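Local coordinates for protein putative leucoanthocyanidin reductase 1 (PDB 3I6I) that reduces leucoanthocyanidins to flavan-3-ols with NADPH as hydride donor, as a Rossmann-fold member of the short-chain dehydrogenase/reductase superfamily from grapevine, at residues G11-G17 with I84-T90; T37-P43 with A62-L68; D181-G187 with L245-V250. All coordinates share one frame; numbering follows the deposited sequence.

Contact 1: G11-G17 with I84-T90. With NDP (NADPH dihydro-nicotinamide-adenine-dinucleotide phosphate), chain B.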
loop_
_atom_site.group_PDB
_atom_site.type_symbol
_atom_site.label_atom_id
_atom_site.label_comp_id
_atom_site.label_asym_id
_atom_site.label_seq_id
_atom_site.Cartn_x
_atom_site.Cartn_y
_atom_site.Cartn_z
ATOM N N GLY A 11 15.350 -16.840 -5.020
ATOM C CA GLY A 11 15.340 -15.333 -5.019
ATOM C C GLY A 11 15.169 -14.728 -3.619
ATOM O O GLY A 11 14.066 -14.698 -3.074
ATOM N N ARG A 12 16.254 -14.201 -3.062
ATOM C CA ARG A 12 16.244 -13.623 -1.703
ATOM C C ARG A 12 15.611 -12.230 -1.638
ATOM O O ARG A 12 15.957 -11.311 -2.396
ATOM C CB ARG A 12 17.667 -13.577 -1.136
ATOM C CG ARG A 12 18.268 -14.920 -0.964
ATOM C CD ARG A 12 19.654 -14.803 -0.388
ATOM N NE ARG A 12 20.263 -16.104 -0.211
ATOM C CZ ARG A 12 21.404 -16.310 0.428
ATOM N NH1 ARG A 12 22.086 -15.291 0.942
ATOM N NH2 ARG A 12 21.867 -17.540 0.544
ATOM N N VAL A 13 14.631 -12.094 -0.749
ATOM C CA VAL A 13 13.824 -10.872 -0.638
ATOM C C VAL A 13 14.239 -10.106 0.605
ATOM O O VAL A 13 14.341 -10.710 1.681
ATOM C CB VAL A 13 12.308 -11.185 -0.490
ATOM C CG1 VAL A 13 11.497 -9.871 -0.420
ATOM C CG2 VAL A 13 11.819 -12.082 -1.613
ATOM N N LEU A 14 14.507 -8.812 0.439
ATOM C CA LEU A 14 14.711 -7.877 1.558
ATOM C C LEU A 14 13.513 -6.945 1.627
ATOM O O LEU A 14 13.188 -6.236 0.642
ATOM C CB LEU A 14 15.976 -7.027 1.353
ATOM C CG LEU A 14 16.284 -5.986 2.430
ATOM C CD1 LEU A 14 16.596 -6.611 3.836
ATOM C CD2 LEU A 14 17.415 -5.049 1.999
ATOM N N ILE A 15 12.873 -6.910 2.783
ATOM C CA ILE A 15 11.744 -5.999 3.031
ATOM C C ILE A 15 12.145 -4.958 4.066
ATOM O O ILE A 15 12.587 -5.298 5.170
ATOM C CB ILE A 15 10.517 -6.799 3.530
ATOM C CG1 ILE A 15 10.185 -7.906 2.514
ATOM C CG2 ILE A 15 9.313 -5.867 3.818
ATOM C CD1 ILE A 15 8.959 -8.637 2.779
ATOM N N ALA A 16 11.978 -3.700 3.702
ATOM C CA ALA A 16 12.151 -2.589 4.614
ATOM C C ALA A 16 10.774 -2.094 4.993
ATOM O O ALA A 16 9.934 -1.876 4.130
ATOM C CB ALA A 16 12.947 -1.465 3.961
ATOM N N GLY A 17 10.548 -1.917 6.286
ATOM C CA GLY A 17 9.228 -1.486 6.773
ATOM C C GLY A 17 8.286 -2.623 7.107
ATOM O O GLY A 17 7.053 -2.448 7.151
ATOM N N ILE A 84 21.095 -10.242 -1.906
ATOM C CA ILE A 84 19.689 -9.928 -2.094
ATOM C C ILE A 84 19.335 -9.772 -3.580
ATOM O O ILE A 84 20.053 -9.102 -4.326
ATOM C CB ILE A 84 19.313 -8.643 -1.321
ATOM C CG1 ILE A 84 19.495 -8.864 0.188
ATOM C CG2 ILE A 84 17.876 -8.178 -1.690
ATOM C CD1 ILE A 84 18.877 -10.147 0.751
ATOM N N ASP A 85 18.207 -10.367 -3.975
ATOM C CA ASP A 85 17.703 -10.297 -5.358
ATOM C C ASP A 85 16.534 -9.324 -5.566
ATOM O O ASP A 85 16.427 -8.657 -6.616
ATOM C CB ASP A 85 17.284 -11.709 -5.822
ATOM C CG ASP A 85 18.444 -12.677 -5.815
ATOM O OD1 ASP A 85 19.368 -12.461 -6.630
ATOM O OD2 ASP A 85 18.462 -13.605 -4.956
ATOM N N ILE A 86 15.677 -9.229 -4.553
ATOM C CA ILE A 86 14.406 -8.543 -4.625
ATOM C C ILE A 86 14.292 -7.608 -3.421
ATOM O O ILE A 86 14.437 -8.057 -2.288
ATOM C CB ILE A 86 13.256 -9.566 -4.586
ATOM C CG1 ILE A 86 13.256 -10.438 -5.858
ATOM C CG2 ILE A 86 11.889 -8.860 -4.424
ATOM C CD1 ILE A 86 12.453 -11.696 -5.756
ATOM N N VAL A 87 14.055 -6.321 -3.647
ATOM C CA VAL A 87 13.938 -5.364 -2.521
ATOM C C VAL A 87 12.514 -4.824 -2.530
ATOM O O VAL A 87 12.035 -4.359 -3.557
ATOM C CB VAL A 87 14.923 -4.219 -2.602
ATOM C CG1 VAL A 87 14.701 -3.196 -1.417
ATOM C CG2 VAL A 87 16.399 -4.743 -2.628
ATOM N N VAL A 88 11.842 -4.917 -1.401
ATOM C CA VAL A 88 10.492 -4.363 -1.242
ATOM C C VAL A 88 10.504 -3.323 -0.118
ATOM O O VAL A 88 10.848 -3.663 1.012
ATOM C CB VAL A 88 9.433 -5.448 -0.921
ATOM C CG1 VAL A 88 8.070 -4.812 -0.760
ATOM C CG2 VAL A 88 9.376 -6.566 -2.004
ATOM N N SER A 89 10.153 -2.074 -0.426
ATOM C CA SER A 89 10.070 -1.015 0.549
ATOM C C SER A 89 8.621 -0.704 0.860
ATOM O O SER A 89 7.834 -0.399 -0.043
ATOM C CB SER A 89 10.745 0.240 0.038
ATOM O OG SER A 89 10.532 1.331 0.903
ATOM N N THR A 90 8.285 -0.784 2.147
ATOM C CA THR A 90 6.929 -0.432 2.651
ATOM C C THR A 90 7.049 0.662 3.712
ATOM O O THR A 90 6.244 0.751 4.659
ATOM C CB THR A 90 6.207 -1.688 3.224
ATOM O OG1 THR A 90 6.942 -2.225 4.326
ATOM C CG2 THR A 90 6.023 -2.817 2.140
HETATM P PA NDP B . 4.143 2.473 8.611
HETATM O O1A NDP B . 4.463 3.797 9.259
HETATM O O2A NDP B . 2.950 1.562 9.275
HETATM O O5B NDP B . 5.393 1.468 8.481
HETATM C C5B NDP B . 6.615 1.940 8.007
HETATM C C4B NDP B . 7.686 0.931 8.174
HETATM O O4B NDP B . 8.854 1.610 7.568
HETATM C C3B NDP B . 8.042 0.684 9.663
HETATM O O3B NDP B . 8.463 -0.688 9.891
HETATM C C2B NDP B . 9.214 1.633 9.900
HETATM O O2B NDP B . 10.049 1.124 10.941
HETATM C C1B NDP B . 9.939 1.490 8.565
HETATM N N9A NDP B . 10.917 2.530 8.247
HETATM C C8A NDP B . 10.653 3.831 8.126
HETATM N N7A NDP B . 11.776 4.472 7.796
HETATM C C5A NDP B . 12.758 3.571 7.688
HETATM C C6A NDP B . 14.117 3.657 7.379
HETATM N N6A NDP B . 14.674 4.836 7.091
HETATM N N1A NDP B . 14.854 2.529 7.366
HETATM C C2A NDP B . 14.291 1.351 7.626
HETATM N N3A NDP B . 12.989 1.224 7.913
HETATM C C4A NDP B . 12.212 2.329 7.962
HETATM O O3 NDP B . 3.715 2.767 7.097
HETATM P PN NDP B . 2.374 2.320 6.274
HETATM O O1N NDP B . 2.055 0.876 6.194
HETATM O O2N NDP B . 1.270 3.304 6.813
HETATM O O5D NDP B . 2.783 2.967 4.818
HETATM C C5D NDP B . 3.547 2.196 3.880
HETATM C C4D NDP B . 3.209 2.648 2.487
HETATM O O4D NDP B . 1.842 2.188 2.298
HETATM C C3D NDP B . 3.210 4.141 2.268
HETATM O O3D NDP B . 3.632 4.399 0.932
HETATM C C2D NDP B . 1.739 4.491 2.388
HETATM O O2D NDP B . 1.487 5.590 1.535
HETATM C C1D NDP B . 1.043 3.260 1.814
HETATM N N1N NDP B . -0.288 2.913 2.430
HETATM C C2N NDP B . -1.391 2.516 1.636
HETATM C C3N NDP B . -2.626 2.566 2.131
HETATM C C7N NDP B . -3.814 2.103 1.267
HETATM O O7N NDP B . -3.631 1.641 0.134
HETATM N N7N NDP B . -5.007 2.150 1.835
HETATM C C4N NDP B . -2.846 3.076 3.564
HETATM C C5N NDP B . -1.590 2.896 4.410
HETATM C C6N NDP B . -0.402 2.757 3.837
HETATM P P2B NDP B . 10.132 1.979 12.383
HETATM O O1X NDP B . 8.826 1.892 13.087
HETATM O O2X NDP B . 11.384 1.328 13.116
HETATM O O3X NDP B . 10.505 3.467 11.992
#

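Contact 2: T37-P43 with A62-L68. With NDP (NADPH dihydro-nicotinamide-adenine-dinucleotide phosphate), chain B.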
loop_
_atom_site.group_PDB
_atom_site.type_symbol
_atom_site.label_atom_id
_atom_site.label_comp_id
_atom_site.label_asym_id
_atom_site.label_seq_id
_atom_site.Cartn_x
_atom_site.Cartn_y
_atom_site.Cartn_z
ATOM N N THR A 37 13.418 -14.761 3.125
ATOM C CA THR A 37 12.963 -13.433 3.452
ATOM C C THR A 37 13.786 -12.801 4.553
ATOM O O THR A 37 13.910 -13.366 5.631
ATOM C CB THR A 37 11.468 -13.429 3.858
ATOM O OG1 THR A 37 10.690 -13.966 2.782
ATOM C CG2 THR A 37 10.979 -12.004 4.156
ATOM N N TYR A 38 14.332 -11.621 4.267
ATOM C CA TYR A 38 15.192 -10.895 5.191
ATOM C C TYR A 38 14.459 -9.621 5.558
ATOM O O TYR A 38 13.888 -8.964 4.691
ATOM C CB TYR A 38 16.531 -10.518 4.534
ATOM C CG TYR A 38 17.435 -11.693 4.217
ATOM C CD1 TYR A 38 18.585 -11.943 4.965
ATOM C CD2 TYR A 38 17.109 -12.571 3.194
ATOM C CE1 TYR A 38 19.393 -13.019 4.677
ATOM C CE2 TYR A 38 17.883 -13.645 2.906
ATOM C CZ TYR A 38 19.030 -13.878 3.640
ATOM O OH TYR A 38 19.791 -14.967 3.305
ATOM N N ILE A 39 14.468 -9.276 6.834
ATOM C CA ILE A 39 13.677 -8.169 7.350
ATOM C C ILE A 39 14.616 -7.139 7.950
ATOM O O ILE A 39 15.375 -7.462 8.876
ATOM C CB ILE A 39 12.715 -8.688 8.449
ATOM C CG1 ILE A 39 11.689 -9.680 7.834
ATOM C CG2 ILE A 39 12.041 -7.548 9.207
ATOM C CD1 ILE A 39 10.894 -9.140 6.711
ATOM N N LEU A 40 14.561 -5.909 7.440
ATOM C CA LEU A 40 15.409 -4.840 7.937
ATOM C C LEU A 40 14.843 -4.294 9.233
ATOM O O LEU A 40 13.667 -3.999 9.296
ATOM C CB LEU A 40 15.525 -3.721 6.893
ATOM C CG LEU A 40 16.602 -2.635 7.043
ATOM C CD1 LEU A 40 18.017 -3.267 7.105
ATOM C CD2 LEU A 40 16.485 -1.691 5.843
ATOM N N ALA A 41 15.681 -4.204 10.277
ATOM C CA ALA A 41 15.273 -3.724 11.591
ATOM C C ALA A 41 16.134 -2.531 12.010
ATOM O O ALA A 41 17.355 -2.550 11.840
ATOM C CB ALA A 41 15.438 -4.850 12.642
ATOM N N ARG A 42 15.485 -1.502 12.549
ATOM C CA ARG A 42 16.158 -0.386 13.202
ATOM C C ARG A 42 16.843 -0.920 14.444
ATOM O O ARG A 42 16.210 -1.609 15.245
ATOM C CB ARG A 42 15.119 0.664 13.618
ATOM C CG ARG A 42 15.652 1.949 14.242
ATOM C CD ARG A 42 14.501 2.941 14.528
ATOM N NE ARG A 42 13.666 3.203 13.347
ATOM C CZ ARG A 42 13.906 4.122 12.402
ATOM N NH1 ARG A 42 14.970 4.922 12.461
ATOM N NH2 ARG A 42 13.070 4.239 11.374
ATOM N N PRO A 43 18.140 -0.621 14.618
ATOM C CA PRO A 43 18.817 -1.011 15.858
ATOM C C PRO A 43 18.183 -0.400 17.106
ATOM O O PRO A 43 17.701 0.728 17.054
ATOM C CB PRO A 43 20.222 -0.431 15.687
ATOM C CG PRO A 43 20.429 -0.343 14.219
ATOM C CD PRO A 43 19.072 -0.042 13.636
ATOM N N ALA A 62 12.038 -15.786 9.031
ATOM C CA ALA A 62 12.639 -14.507 8.616
ATOM C C ALA A 62 14.037 -14.350 9.194
ATOM O O ALA A 62 14.291 -14.795 10.310
ATOM C CB ALA A 62 11.752 -13.326 9.065
ATOM N N ILE A 63 14.937 -13.732 8.432
ATOM C CA ILE A 63 16.289 -13.438 8.922
ATOM C C ILE A 63 16.329 -11.944 9.174
ATOM O O ILE A 63 16.121 -11.144 8.253
ATOM C CB ILE A 63 17.347 -13.822 7.892
ATOM C CG1 ILE A 63 17.305 -15.340 7.667
ATOM C CG2 ILE A 63 18.747 -13.355 8.353
ATOM C CD1 ILE A 63 18.023 -15.783 6.423
ATOM N N ILE A 64 16.558 -11.554 10.420
ATOM C CA ILE A 64 16.619 -10.132 10.748
ATOM C C ILE A 64 18.019 -9.570 10.448
ATOM O O ILE A 64 19.035 -10.161 10.838
ATOM C CB ILE A 64 16.204 -9.857 12.204
ATOM C CG1 ILE A 64 14.763 -10.337 12.437
ATOM C CG2 ILE A 64 16.277 -8.378 12.490
ATOM C CD1 ILE A 64 14.232 -10.034 13.823
ATOM N N VAL A 65 18.037 -8.439 9.745
ATOM C CA VAL A 65 19.241 -7.664 9.431
ATOM C C VAL A 65 19.067 -6.219 9.912
ATOM O O VAL A 65 17.995 -5.628 9.812
ATOM C CB VAL A 65 19.573 -7.695 7.916
ATOM C CG1 VAL A 65 19.675 -9.139 7.415
ATOM C CG2 VAL A 65 18.540 -6.965 7.121
ATOM N N TYR A 66 20.126 -5.650 10.475
ATOM C CA TYR A 66 20.017 -4.359 11.124
ATOM C C TYR A 66 20.518 -3.258 10.233
ATOM O O TYR A 66 21.636 -3.321 9.736
ATOM C CB TYR A 66 20.794 -4.379 12.448
ATOM C CG TYR A 66 20.180 -5.377 13.396
ATOM C CD1 TYR A 66 19.045 -5.045 14.142
ATOM C CD2 TYR A 66 20.678 -6.670 13.495
ATOM C CE1 TYR A 66 18.452 -5.961 14.993
ATOM C CE2 TYR A 66 20.089 -7.603 14.349
ATOM C CZ TYR A 66 18.978 -7.236 15.100
ATOM O OH TYR A 66 18.383 -8.147 15.943
ATOM N N GLY A 67 19.694 -2.244 10.027
ATOM C CA GLY A 67 20.122 -1.057 9.307
ATOM C C GLY A 67 18.940 -0.154 9.025
ATOM O O GLY A 67 17.810 -0.448 9.429
ATOM N N LEU A 68 19.226 0.932 8.314
ATOM C CA LEU A 68 18.265 1.971 7.978
ATOM C C LEU A 68 18.486 2.307 6.508
ATOM O O LEU A 68 19.637 2.438 6.077
ATOM C CB LEU A 68 18.507 3.225 8.818
ATOM C CG LEU A 68 18.122 3.190 10.308
ATOM C CD1 LEU A 68 18.526 4.493 10.962
ATOM C CD2 LEU A 68 16.623 2.930 10.470
HETATM P PA NDP B . 4.143 2.473 8.611
HETATM O O1A NDP B . 4.463 3.797 9.259
HETATM O O2A NDP B . 2.950 1.562 9.275
HETATM O O5B NDP B . 5.393 1.468 8.481
HETATM C C5B NDP B . 6.615 1.940 8.007
HETATM C C4B NDP B . 7.686 0.931 8.174
HETATM O O4B NDP B . 8.854 1.610 7.568
HETATM C C3B NDP B . 8.042 0.684 9.663
HETATM O O3B NDP B . 8.463 -0.688 9.891
HETATM C C2B NDP B . 9.214 1.633 9.900
HETATM O O2B NDP B . 10.049 1.124 10.941
HETATM C C1B NDP B . 9.939 1.490 8.565
HETATM N N9A NDP B . 10.917 2.530 8.247
HETATM C C8A NDP B . 10.653 3.831 8.126
HETATM N N7A NDP B . 11.776 4.472 7.796
HETATM C C5A NDP B . 12.758 3.571 7.688
HETATM C C6A NDP B . 14.117 3.657 7.379
HETATM N N6A NDP B . 14.674 4.836 7.091
HETATM N N1A NDP B . 14.854 2.529 7.366
HETATM C C2A NDP B . 14.291 1.351 7.626
HETATM N N3A NDP B . 12.989 1.224 7.913
HETATM C C4A NDP B . 12.212 2.329 7.962
HETATM O O3 NDP B . 3.715 2.767 7.097
HETATM P PN NDP B . 2.374 2.320 6.274
HETATM O O1N NDP B . 2.055 0.876 6.194
HETATM O O2N NDP B . 1.270 3.304 6.813
HETATM O O5D NDP B . 2.783 2.967 4.818
HETATM C C5D NDP B . 3.547 2.196 3.880
HETATM C C4D NDP B . 3.209 2.648 2.487
HETATM O O4D NDP B . 1.842 2.188 2.298
HETATM C C3D NDP B . 3.210 4.141 2.268
HETATM O O3D NDP B . 3.632 4.399 0.932
HETATM C C2D NDP B . 1.739 4.491 2.388
HETATM O O2D NDP B . 1.487 5.590 1.535
HETATM C C1D NDP B . 1.043 3.260 1.814
HETATM N N1N NDP B . -0.288 2.913 2.430
HETATM C C2N NDP B . -1.391 2.516 1.636
HETATM C C3N NDP B . -2.626 2.566 2.131
HETATM C C7N NDP B . -3.814 2.103 1.267
HETATM O O7N NDP B . -3.631 1.641 0.134
HETATM N N7N NDP B . -5.007 2.150 1.835
HETATM C C4N NDP B . -2.846 3.076 3.564
HETATM C C5N NDP B . -1.590 2.896 4.410
HETATM C C6N NDP B . -0.402 2.757 3.837
HETATM P P2B NDP B . 10.132 1.979 12.383
HETATM O O1X NDP B . 8.826 1.892 13.087
HETATM O O2X NDP B . 11.384 1.328 13.116
HETATM O O3X NDP B . 10.505 3.467 11.992
#

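Contact 3: D181-G187 with L245-V250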
loop_
_atom_site.group_PDB
_atom_site.type_symbol
_atom_site.label_atom_id
_atom_site.label_comp_id
_atom_site.label_asym_id
_atom_site.label_seq_id
_atom_site.Cartn_x
_atom_site.Cartn_y
_atom_site.Cartn_z
ATOM N N ASP A 181 -22.922 4.444 14.768
ATOM C CA ASP A 181 -23.895 5.494 15.044
ATOM C C ASP A 181 -24.519 6.132 13.809
ATOM O O ASP A 181 -25.744 6.147 13.694
ATOM C CB ASP A 181 -23.320 6.552 15.987
ATOM C CG ASP A 181 -21.961 7.076 15.561
ATOM O OD1 ASP A 181 -21.351 6.632 14.526
ATOM O OD2 ASP A 181 -21.504 7.972 16.309
ATOM N N PHE A 182 -23.693 6.658 12.906
ATOM C CA PHE A 182 -24.159 7.190 11.606
ATOM C C PHE A 182 -23.027 7.142 10.598
ATOM O O PHE A 182 -21.844 7.072 10.968
ATOM C CB PHE A 182 -24.757 8.604 11.722
ATOM C CG PHE A 182 -23.770 9.663 12.201
ATOM C CD1 PHE A 182 -23.654 9.956 13.554
ATOM C CD2 PHE A 182 -22.939 10.323 11.319
ATOM C CE1 PHE A 182 -22.730 10.912 14.005
ATOM C CE2 PHE A 182 -22.025 11.284 11.775
ATOM C CZ PHE A 182 -21.939 11.567 13.125
ATOM N N PHE A 183 -23.385 7.156 9.315
ATOM C CA PHE A 183 -22.411 7.052 8.259
ATOM C C PHE A 183 -22.156 8.459 7.705
ATOM O O PHE A 183 -23.080 9.178 7.388
ATOM C CB PHE A 183 -22.937 6.189 7.093
ATOM C CG PHE A 183 -23.123 4.731 7.400
ATOM C CD1 PHE A 183 -22.023 3.872 7.519
ATOM C CD2 PHE A 183 -24.398 4.183 7.459
ATOM C CE1 PHE A 183 -22.202 2.506 7.742
ATOM C CE2 PHE A 183 -24.593 2.811 7.714
ATOM C CZ PHE A 183 -23.496 1.968 7.856
ATOM N N GLN A 184 -20.884 8.805 7.557
ATOM C CA GLN A 184 -20.475 9.995 6.810
ATOM C C GLN A 184 -20.198 9.619 5.359
ATOM O O GLN A 184 -19.247 8.885 5.063
ATOM C CB GLN A 184 -19.238 10.638 7.472
ATOM C CG GLN A 184 -19.541 11.162 8.787
ATOM C CD GLN A 184 -18.482 12.125 9.324
ATOM O OE1 GLN A 184 -17.287 12.001 9.038
ATOM N NE2 GLN A 184 -18.940 13.110 10.094
ATOM N N ILE A 185 -21.043 10.141 4.467
ATOM C CA ILE A 185 -21.025 9.845 3.036
ATOM C C ILE A 185 -20.400 11.048 2.329
ATOM O O ILE A 185 -20.939 12.182 2.415
ATOM C CB ILE A 185 -22.482 9.609 2.498
ATOM C CG1 ILE A 185 -23.234 8.494 3.274
ATOM C CG2 ILE A 185 -22.499 9.295 1.003
ATOM C CD1 ILE A 185 -22.520 7.174 3.256
ATOM N N TYR A 186 -19.277 10.807 1.632
ATOM C CA TYR A 186 -18.589 11.866 0.873
ATOM C C TYR A 186 -19.314 12.184 -0.412
ATOM O O TYR A 186 -19.576 11.293 -1.253
ATOM C CB TYR A 186 -17.110 11.489 0.577
ATOM C CG TYR A 186 -16.416 11.040 1.805
ATOM C CD1 TYR A 186 -16.252 11.910 2.862
ATOM C CD2 TYR A 186 -15.961 9.734 1.942
ATOM C CE1 TYR A 186 -15.645 11.510 4.030
ATOM C CE2 TYR A 186 -15.342 9.309 3.106
ATOM C CZ TYR A 186 -15.190 10.207 4.160
ATOM O OH TYR A 186 -14.590 9.831 5.356
ATOM N N GLY A 187 -19.606 13.472 -0.578
ATOM C CA GLY A 187 -20.279 13.985 -1.774
ATOM C C GLY A 187 -21.592 13.288 -2.007
ATOM O O GLY A 187 -22.406 13.141 -1.079
ATOM N N LEU A 245 -28.350 2.593 9.729
ATOM C CA LEU A 245 -27.966 3.851 10.399
ATOM C C LEU A 245 -28.295 5.073 9.532
ATOM O O LEU A 245 -28.320 4.984 8.306
ATOM C CB LEU A 245 -26.477 3.865 10.671
ATOM C CG LEU A 245 -25.858 2.624 11.316
ATOM C CD1 LEU A 245 -24.361 2.857 11.540
ATOM C CD2 LEU A 245 -26.587 2.208 12.613
ATOM N N PRO A 246 -28.475 6.253 10.157
ATOM C CA PRO A 246 -28.596 7.491 9.379
ATOM C C PRO A 246 -27.373 7.746 8.525
ATOM O O PRO A 246 -26.264 7.356 8.889
ATOM C CB PRO A 246 -28.736 8.576 10.456
ATOM C CG PRO A 246 -29.140 7.885 11.651
ATOM C CD PRO A 246 -28.561 6.508 11.598
ATOM N N ARG A 247 -27.590 8.380 7.373
ATOM C CA ARG A 247 -26.512 8.797 6.499
ATOM C C ARG A 247 -26.482 10.317 6.449
ATOM O O ARG A 247 -27.522 10.977 6.355
ATOM C CB ARG A 247 -26.724 8.213 5.114
ATOM C CG ARG A 247 -26.752 6.710 5.136
ATOM C CD ARG A 247 -26.824 6.073 3.758
ATOM N NE ARG A 247 -27.034 4.641 3.926
ATOM C CZ ARG A 247 -26.628 3.714 3.066
ATOM N NH1 ARG A 247 -25.988 4.053 1.975
ATOM N NH2 ARG A 247 -26.842 2.439 3.326
ATOM N N VAL A 248 -25.294 10.877 6.562
ATOM C CA VAL A 248 -25.133 12.316 6.514
ATOM C C VAL A 248 -24.096 12.632 5.457
ATOM O O VAL A 248 -23.206 11.826 5.244
ATOM C CB VAL A 248 -24.720 12.905 7.911
ATOM C CG1 VAL A 248 -25.758 12.577 9.005
ATOM C CG2 VAL A 248 -23.251 12.508 8.305
ATOM N N THR A 249 -24.192 13.797 4.817
ATOM C CA THR A 249 -23.245 14.175 3.764
ATOM C C THR A 249 -22.017 14.926 4.321
ATOM O O THR A 249 -22.155 15.835 5.127
ATOM C CB THR A 249 -23.925 15.116 2.753
ATOM O OG1 THR A 249 -25.026 14.422 2.191
ATOM C CG2 THR A 249 -22.953 15.546 1.618
ATOM N N VAL A 250 -20.850 14.519 3.878
ATOM C CA VAL A 250 -19.603 15.309 4.038
ATOM C C VAL A 250 -19.310 15.835 2.640
ATOM O O VAL A 250 -19.145 15.058 1.689
ATOM C CB VAL A 250 -18.472 14.433 4.616
ATOM C CG1 VAL A 250 -17.123 15.141 4.502
ATOM C CG2 VAL A 250 -18.753 14.021 6.025
HETATM O O HOH W 1 -24.529 12.307 0.164
#

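Contact 1: G11-G17 with I84-T90
Asp85 directs its carboxylate at segment 11-17, where OD2 accepts the backbone N-H of Arg12 through its anti lone pair, OD2 to N 3.0 Å. CG lies anti to the carbonyl carbon (chi1 -61°), which swings the carboxylate across to that amide, while OD1 forms a salt bridge with Lys113. With an alanine in its place, the Arg12 N-H would probably lose its acceptor and Lys113 this carboxylate partner. Arg12 O is gripped twice, by the amides of Asp85 and Ile86. From there the parallel ladder runs through Leu14 and Ala16 to Thr90, whose N lies 2.8 Å from Ala16 O. On one face of the sheet Val13 sets CG1 obliquely against Ile86 CG2, 4.1 Å away, and against Val88 CG2. On the other, Leu14 CB rests on Ile84 CG2 at 3.8 Å. Just beyond both strands the chain reaches NADPH, as in the Rossmann fold: Gly17 CA is 3.2 Å from C4B of its adenosine ribose, and Thr90 O approaches C5D. Helix 21-32 packs on the face of Val13, Ile15 and Val88, helix 72-81 covers Leu14 and Val87, and strand 37-41 continues the sheet beside strand 13-16.

Contact 2: T37-P43 with A62-L68
Strands 37-41 and 63-66 run parallel with a 34° angle between them, joined by five backbone hydrogen bonds from Ile63 N to Thr37 O through to Gly67 N to Ala41 O. With helix 48-59 they form a beta-alpha-beta unit at the edge of the Rossmann sheet. On one face, Ile63 lies alongside Tyr38 and points the same way, its CD1 over the ring in a CH-pi contact 3.9 Å from the centroid. Val65 CG1 meets the same ring in its plane, 3.9 Å from Tyr38 CD1, while Val65 CG2 turns to Leu40 CD1. On the face of Ile39, Ala41, Ile64 and Tyr66, Ala41 CB sits 3.6 Å from Ile64 CG2, Ile39 CG1 touches Ala62 CB, and Phe54 of helix 48-59 covers Ile39 and Ala41. Tyr66 brings CD1 to Ala41 CB, and Ile64 CG2 lies over one face of its ring toward the rim.

Beyond the strand ends the contact becomes part of the cofactor site. Leu68 CD2 lies over one face of the Arg42 guanidinium, 3.3 Å from NH1, while the 2'-phosphate of NADPH meets its edge. Recognition of this phosphate distinguishes NADPH from NADH. The Arg42 chain leaves the backbone extended, CG anti to N (chi1 -176°), and then bends at chi3, bringing two nitrogens to separate phosphate oxygens. NH2 reaches O3X at 2.7 Å, whereas the longer bond, from NE to O2X at 3.0 Å, is nearly straight, with an N-H...O angle of 172°.

Contact 3: D181-G187 with L245-V250
This is a two-stranded parallel sheet, set apart from the cofactor-binding sheet and clear of the bound NADPH, in which strand 183-186 pairs with strand 247-250. Five backbone hydrogen bonds join them, from Phe183 N to Pro246 O through to Gly187 N to Val250 O, and the strands are turned 40° against each other. Leu245 crosses Phe183 at about a right angle and lays CD1 over one ring face, 4.1 Å from the centroid, while its CB meets Phe183 CE2 at 3.7 Å. On the other face of the sheet, Val250 serves two neighbours with its two branches. With CG1 anti to the backbone N (chi1 168°), that methyl meets the edge of the Tyr186 ring, 3.7 Å from CD1, while CG2 touches Gln184 CB. Val248 CG2 meets the Phe182 ring obliquely, 3.7 Å from its CD2. A water links Gly187 O, just past strand 183-186, to Thr249 OG1, donating to the carbonyl at 2.6 Å. Helix 230-241 packs on the face of Phe183, Ile185 and Arg247, where Glu238 forms a salt bridge with the Arg247 guanidinium, and Leu255 of helix 252-260 covers Tyr186 and Val250.

From the N terminus, strand 13-16 opens the loop that contact 1 closes at strand 86-89. Within that span lies the shorter loop of contact 2, from strand 37-41 to strand 63-66, so the second contact is nested in the first. The two meet in one parallel sheet, where strands 13-16 and 37-41 are neighbours: Val13 O lies 2.7 Å from Tyr38 N, a probable hydrogen bond, and both contacts touch NADPH. Contact 3 follows in series, opening at Asp181, and joins strands 183-186 and 247-250 into a separate two-stranded sheet. It lies on the opposite side of the chain's centre from the other two, the centres of contacts 1 and 3 about 41 Å apart.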